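Local coordinates for enoyl-CoA hydratase/isomerase family protein (Mycobacterium tuberculosis, PDB 4FN7), which probably acts as an enoyl-CoA hydratase or isomerase of the crotonase superfamily, working on unsaturated acyl-CoA thioesters in lipid metabolism, at residues H117-H122 with E177-E182; V46-I51 with P93-M98. All coordinates share one frame; numbering follows the deposited sequence. Where two conformers were deposited one is given.

Interaction 1: residues H117-H122 with E177-E182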
loop_
_atom_site.group_PDB
_atom_site.type_symbol
_atom_site.label_atom_id
_atom_site.label_comp_id
_atom_site.label_asym_id
_atom_site.label_seq_id
_atom_site.Cartn_x
_atom_site.Cartn_y
_atom_site.Cartn_z
ATOM N N HIS A 117 -15.979 -3.675 5.157
ATOM C CA HIS A 117 -16.371 -2.384 4.604
ATOM C C HIS A 117 -16.647 -1.456 5.775
ATOM O O HIS A 117 -17.303 -1.848 6.742
ATOM C CB HIS A 117 -17.630 -2.532 3.739
ATOM C CG HIS A 117 -18.011 -1.284 3.005
ATOM N ND1 HIS A 117 -17.228 -0.735 2.012
ATOM C CD2 HIS A 117 -19.096 -0.481 3.117
ATOM C CE1 HIS A 117 -17.813 0.355 1.548
ATOM N NE2 HIS A 117 -18.947 0.534 2.203
ATOM N N ARG A 118 -16.154 -0.223 5.675
ATOM C CA ARG A 118 -16.177 0.722 6.789
ATOM C C ARG A 118 -16.734 2.061 6.325
ATOM O O ARG A 118 -16.182 2.683 5.420
ATOM C CB ARG A 118 -14.756 0.906 7.328
ATOM C CG ARG A 118 -14.112 -0.399 7.786
ATOM C CD ARG A 118 -12.588 -0.290 7.799
ATOM N NE ARG A 118 -12.070 -0.082 6.453
ATOM C CZ ARG A 118 -10.800 0.175 6.170
ATOM N NH1 ARG A 118 -9.906 0.286 7.149
ATOM N NH2 ARG A 118 -10.424 0.340 4.910
ATOM N N VAL A 119 -17.830 2.490 6.948
ATOM C CA VAL A 119 -18.526 3.706 6.553
ATOM C C VAL A 119 -18.414 4.735 7.665
ATOM O O VAL A 119 -18.648 4.406 8.824
ATOM C CB VAL A 119 -20.031 3.427 6.308
ATOM C CG1 VAL A 119 -20.723 4.670 5.772
ATOM C CG2 VAL A 119 -20.203 2.267 5.338
ATOM N N ALA A 120 -18.069 5.975 7.315
ATOM C CA ALA A 120 -17.997 7.049 8.306
ATOM C C ALA A 120 -18.503 8.347 7.712
ATOM O O ALA A 120 -18.691 8.450 6.506
ATOM C CB ALA A 120 -16.567 7.224 8.798
ATOM N N ALA A 121 -18.734 9.339 8.569
ATOM C CA ALA A 121 -19.028 10.690 8.107
ATOM C C ALA A 121 -17.732 11.478 7.951
ATOM O O ALA A 121 -16.704 11.115 8.521
ATOM C CB ALA A 121 -19.968 11.395 9.071
ATOM N N HIS A 122 -17.795 12.549 7.171
ATOM C CA HIS A 122 -16.628 13.348 6.824
ATOM C C HIS A 122 -15.826 13.803 8.032
ATOM O O HIS A 122 -14.599 13.780 8.009
ATOM C CB HIS A 122 -17.046 14.579 6.017
ATOM C CG HIS A 122 -15.957 15.596 5.867
ATOM N ND1 HIS A 122 -15.859 16.706 6.679
ATOM C CD2 HIS A 122 -14.912 15.662 5.011
ATOM C CE1 HIS A 122 -14.803 17.417 6.324
ATOM N NE2 HIS A 122 -14.211 16.805 5.314
ATOM N N GLU A 177 -15.776 4.257 2.801
ATOM C CA GLU A 177 -16.881 5.032 2.259
ATOM C C GLU A 177 -17.256 6.161 3.202
ATOM O O GLU A 177 -17.269 5.989 4.421
ATOM C CB GLU A 177 -18.108 4.138 2.006
ATOM C CG GLU A 177 -19.331 4.898 1.492
ATOM C CD GLU A 177 -20.519 3.997 1.155
ATOM O OE1 GLU A 177 -20.407 2.758 1.271
ATOM O OE2 GLU A 177 -21.579 4.541 0.769
ATOM N N ILE A 178 -17.570 7.312 2.620
ATOM C CA ILE A 178 -18.057 8.449 3.386
ATOM C C ILE A 178 -19.551 8.640 3.130
ATOM O O ILE A 178 -20.007 8.568 1.986
ATOM C CB ILE A 178 -17.294 9.739 3.010
ATOM C CG1 ILE A 178 -15.786 9.516 3.147
ATOM C CG2 ILE A 178 -17.754 10.907 3.873
ATOM C CD1 ILE A 178 -14.945 10.641 2.569
ATOM N N ALA A 179 -20.306 8.879 4.200
ATOM C CA ALA A 179 -21.741 9.128 4.099
ATOM C C ALA A 179 -22.114 10.256 5.051
ATOM O O ALA A 179 -21.347 10.581 5.954
ATOM C CB ALA A 179 -22.526 7.863 4.432
ATOM N N LEU A 180 -23.272 10.874 4.841
ATOM C CA LEU A 180 -23.738 11.903 5.767
ATOM C C LEU A 180 -23.997 11.259 7.128
ATOM O O LEU A 180 -24.385 10.095 7.203
ATOM C CB LEU A 180 -25.009 12.572 5.242
ATOM C CG LEU A 180 -24.831 13.439 3.998
ATOM C CD1 LEU A 180 -26.192 13.895 3.470
ATOM C CD2 LEU A 180 -23.931 14.635 4.295
ATOM N N PRO A 181 -23.781 12.011 8.215
ATOM C CA PRO A 181 -23.927 11.431 9.555
ATOM C C PRO A 181 -25.245 10.688 9.746
ATOM O O PRO A 181 -25.249 9.607 10.337
ATOM C CB PRO A 181 -23.859 12.656 10.470
ATOM C CG PRO A 181 -22.986 13.614 9.716
ATOM C CD PRO A 181 -23.319 13.408 8.260
ATOM N N GLU A 182 -26.337 11.253 9.240
ATOM C CA GLU A 182 -27.661 10.690 9.466
ATOM C C GLU A 182 -27.932 9.417 8.667
ATOM O O GLU A 182 -28.943 8.746 8.888
ATOM C CB GLU A 182 -28.748 11.738 9.190
ATOM C CG GLU A 182 -28.845 12.200 7.733
ATOM C CD GLU A 182 -27.975 13.411 7.408
ATOM O OE1 GLU A 182 -26.975 13.666 8.115
ATOM O OE2 GLU A 182 -28.302 14.117 6.431
HETATM O O HOH W 1 -20.248 13.160 5.769
#
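His117 and Glu177 meet through a side-chain hydrogen bond beside the first bridge, Val119 with Glu177, of a short parallel strand pairing. NE2 of His117 donates to OE1 of Glu177 over 2.8 Å, with an N-H...O angle of 160°. OE1 lies in the plane of the imidazole and receives the bond on its anti lone pair, while the carboxylate plane is turned 58° from the ring. Glu177 projects from the same face of the sheet as Val119; CG anti to its backbone N (chi1 177°) and an extended chain beyond carry the carboxylate to the ring edge.

The backbones also pair Ala120 with Ile178. Ala120 N donates to Glu177 O at 3.0 Å, and Ala179 N returns a bond to Ala120 O at 2.8 Å; the bond from Glu177 N to Arg118 O is weak. Beyond them a water takes the N-H of His122 and donates to Ala179 O at 2.8 Å, bridging His122 N and Ala179 O, which are 4.2 Å apart. Two small apolar contacts accompany the pairing, Val119 CG1 on Ala179 CB at 3.9 Å and Ala121 CB on Pro181 CG at 3.8 Å.

In the second shell, Arg187 forms a salt bridge with OE2 of Glu177, Phe195 packs edge-to-face with the His117 ring, and ND1 of His117 is hydrogen-bonded to Gln156 of a second subunit. Both ring nitrogens therefore have partners, which fixes the rotation of the imidazole. With OE1 taking the His117 N-H and OE2 in the salt bridge to Arg187, Glu177 is probably ionised, and its charge would polarise the imidazole at a subunit interface.

Interaction 2: residues V46-I51 with P93-M98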
loop_
_atom_site.group_PDB
_atom_site.type_symbol
_atom_site.label_atom_id
_atom_site.label_comp_id
_atom_site.label_asym_id
_atom_site.label_seq_id
_atom_site.Cartn_x
_atom_site.Cartn_y
_atom_site.Cartn_z
ATOM N N VAL A 46 -26.384 -15.446 10.546
ATOM C CA VAL A 46 -26.806 -14.311 9.734
ATOM C C VAL A 46 -25.978 -14.160 8.458
ATOM O O VAL A 46 -24.891 -14.719 8.343
ATOM C CB VAL A 46 -26.763 -13.003 10.548
ATOM C CG1 VAL A 46 -27.661 -13.119 11.777
ATOM C CG2 VAL A 46 -25.333 -12.659 10.941
ATOM N N GLY A 47 -26.504 -13.408 7.499
ATOM C CA GLY A 47 -25.810 -13.189 6.241
ATOM C C GLY A 47 -24.647 -12.208 6.334
ATOM O O GLY A 47 -23.693 -12.302 5.568
ATOM N N ALA A 48 -24.743 -11.255 7.255
ATOM C CA ALA A 48 -23.697 -10.256 7.449
ATOM C C ALA A 48 -23.881 -9.565 8.794
ATOM O O ALA A 48 -24.965 -9.613 9.380
ATOM C CB ALA A 48 -23.704 -9.239 6.316
ATOM N N LEU A 49 -22.806 -8.952 9.288
ATOM C CA LEU A 49 -22.841 -8.196 10.537
ATOM C C LEU A 49 -22.680 -6.725 10.240
ATOM O O LEU A 49 -21.898 -6.350 9.364
ATOM C CB LEU A 49 -21.670 -8.553 11.455
ATOM C CG LEU A 49 -21.310 -9.952 11.917
ATOM C CD1 LEU A 49 -20.259 -9.839 13.008
ATOM C CD2 LEU A 49 -22.540 -10.648 12.435
ATOM N N VAL A 50 -23.393 -5.908 10.998
ATOM C CA VAL A 50 -23.128 -4.485 11.085
ATOM C C VAL A 50 -22.784 -4.183 12.531
ATOM O O VAL A 50 -23.510 -4.570 13.443
ATOM C CB VAL A 50 -24.354 -3.661 10.685
ATOM C CG1 VAL A 50 -24.107 -2.177 10.951
ATOM C CG2 VAL A 50 -24.702 -3.906 9.233
ATOM N N ILE A 51 -21.660 -3.508 12.739
ATOM C CA ILE A 51 -21.265 -3.065 14.070
ATOM C C ILE A 51 -21.233 -1.542 14.091
ATOM O O ILE A 51 -20.587 -0.919 13.243
ATOM C CB ILE A 51 -19.892 -3.647 14.482
ATOM C CG1 ILE A 51 -20.000 -5.172 14.616
ATOM C CG2 ILE A 51 -19.420 -3.028 15.792
ATOM C CD1 ILE A 51 -18.664 -5.876 14.723
ATOM N N PRO A 93 -16.606 -15.461 9.104
ATOM C CA PRO A 93 -16.986 -16.068 7.820
ATOM C C PRO A 93 -18.095 -15.334 7.057
ATOM O O PRO A 93 -18.430 -15.751 5.949
ATOM C CB PRO A 93 -17.442 -17.479 8.217
ATOM C CG PRO A 93 -17.857 -17.352 9.618
ATOM C CD PRO A 93 -16.984 -16.304 10.250
ATOM N N LYS A 94 -18.655 -14.276 7.636
ATOM C CA LYS A 94 -19.662 -13.470 6.962
ATOM C C LYS A 94 -19.121 -12.064 6.776
ATOM O O LYS A 94 -18.254 -11.627 7.545
ATOM C CB LYS A 94 -20.936 -13.388 7.804
ATOM C CG LYS A 94 -21.381 -14.704 8.406
ATOM C CD LYS A 94 -21.835 -15.710 7.350
ATOM C CE LYS A 94 -22.207 -17.047 7.981
ATOM N NZ LYS A 94 -23.290 -16.902 8.989
ATOM N N PRO A 95 -19.634 -11.332 5.776
ATOM C CA PRO A 95 -19.182 -9.945 5.648
ATOM C C PRO A 95 -19.485 -9.137 6.911
ATOM O O PRO A 95 -20.543 -9.309 7.533
ATOM C CB PRO A 95 -20.000 -9.420 4.469
ATOM C CG PRO A 95 -20.285 -10.641 3.642
ATOM C CD PRO A 95 -20.506 -11.738 4.658
ATOM N N VAL A 96 -18.551 -8.261 7.279
ATOM C CA VAL A 96 -18.666 -7.423 8.459
ATOM C C VAL A 96 -18.576 -5.974 8.007
ATOM O O VAL A 96 -17.585 -5.562 7.383
ATOM C CB VAL A 96 -17.519 -7.704 9.455
ATOM C CG1 VAL A 96 -17.598 -6.753 10.652
ATOM C CG2 VAL A 96 -17.543 -9.165 9.904
ATOM N N VAL A 97 -19.609 -5.201 8.312
ATOM C CA VAL A 97 -19.637 -3.794 7.931
ATOM C C VAL A 97 -19.643 -2.927 9.170
ATOM O O VAL A 97 -20.470 -3.108 10.055
ATOM C CB VAL A 97 -20.869 -3.458 7.060
ATOM C CG1 VAL A 97 -20.823 -2.002 6.610
ATOM C CG2 VAL A 97 -20.928 -4.381 5.856
ATOM N N MET A 98 -18.703 -1.985 9.229
ATOM C CA MET A 98 -18.605 -1.083 10.363
ATOM C C MET A 98 -19.325 0.218 10.068
ATOM O O MET A 98 -19.065 0.855 9.050
ATOM C CB MET A 98 -17.140 -0.781 10.683
ATOM C CG MET A 98 -16.315 -1.996 11.011
ATOM S SD MET A 98 -16.818 -2.720 12.574
ATOM C CE MET A 98 -15.679 -4.108 12.674
#
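SD of Met98 lies 3.7 Å from CB of Ile51, and the Met98 side chain runs alongside that of Ile51 in the same direction. Ile51, Lys94 and Leu49 each bury a little over 60 Å² where 46-51 meets 93-98. The bend at chi2 (-68°) places the Met98 sulphur against Ile51 CB; with the last torsion extended, CE lies 4.0 Å from CD1 of Ile51. On the same face Leu49 and Val96 lie flank to flank, CD1 touching CG2 at 4.2 Å.

Lys94 works at the other end, before the strands pair. Its chain is bent at chi2 and chi4, CG and CD pass close to the carbonyl of Val46, and NZ donates to Val46 O at 2.8 Å. The same ammonium makes a salt bridge with Asp45, so it grips the turn that leads into strand 48-52 through two acceptors.

Between these ends the axes of 48-51 and 96-98 run parallel within 19°. Leu49 uses both its N-H and its carbonyl toward 93-98, N to Pro95 O at 2.9 Å and O from Val97 N at 2.8 Å, and Ile51 N continues to Val97 O at 3.0 Å.

Strand 13-18 pairs with the far edge of 48-52. The contact joins two central strands of the crotonase-type sheet, parallel neighbours linked by a helical crossover, with helix 184-195 on the Val50 and Val97 face and helix 28-44, through Ala41, on the Leu49 face.

In the fold
From the N terminus, 46-51 enters the sheet beside 13-18, after strands 5-10 and 13-18, and interaction 2 closes a largely helical excursion of about forty residues when 93-98 pairs beside it. The chain then makes another excursion before 117-122 comes alongside 96-100, and interaction 1 closes the longer loop at 177-182. The two contacts are in series, neither nested nor crossed, with centres about 17 Å apart. They meet where His117 O and Val119 N approach Met98 N and Met98 O, each at 2.9 Å, probable hydrogen bonds that join the two pairings. Four successive parallel strands of the crotonase-type sheet result, ending at 177-178, one of two outermost strands within this chain.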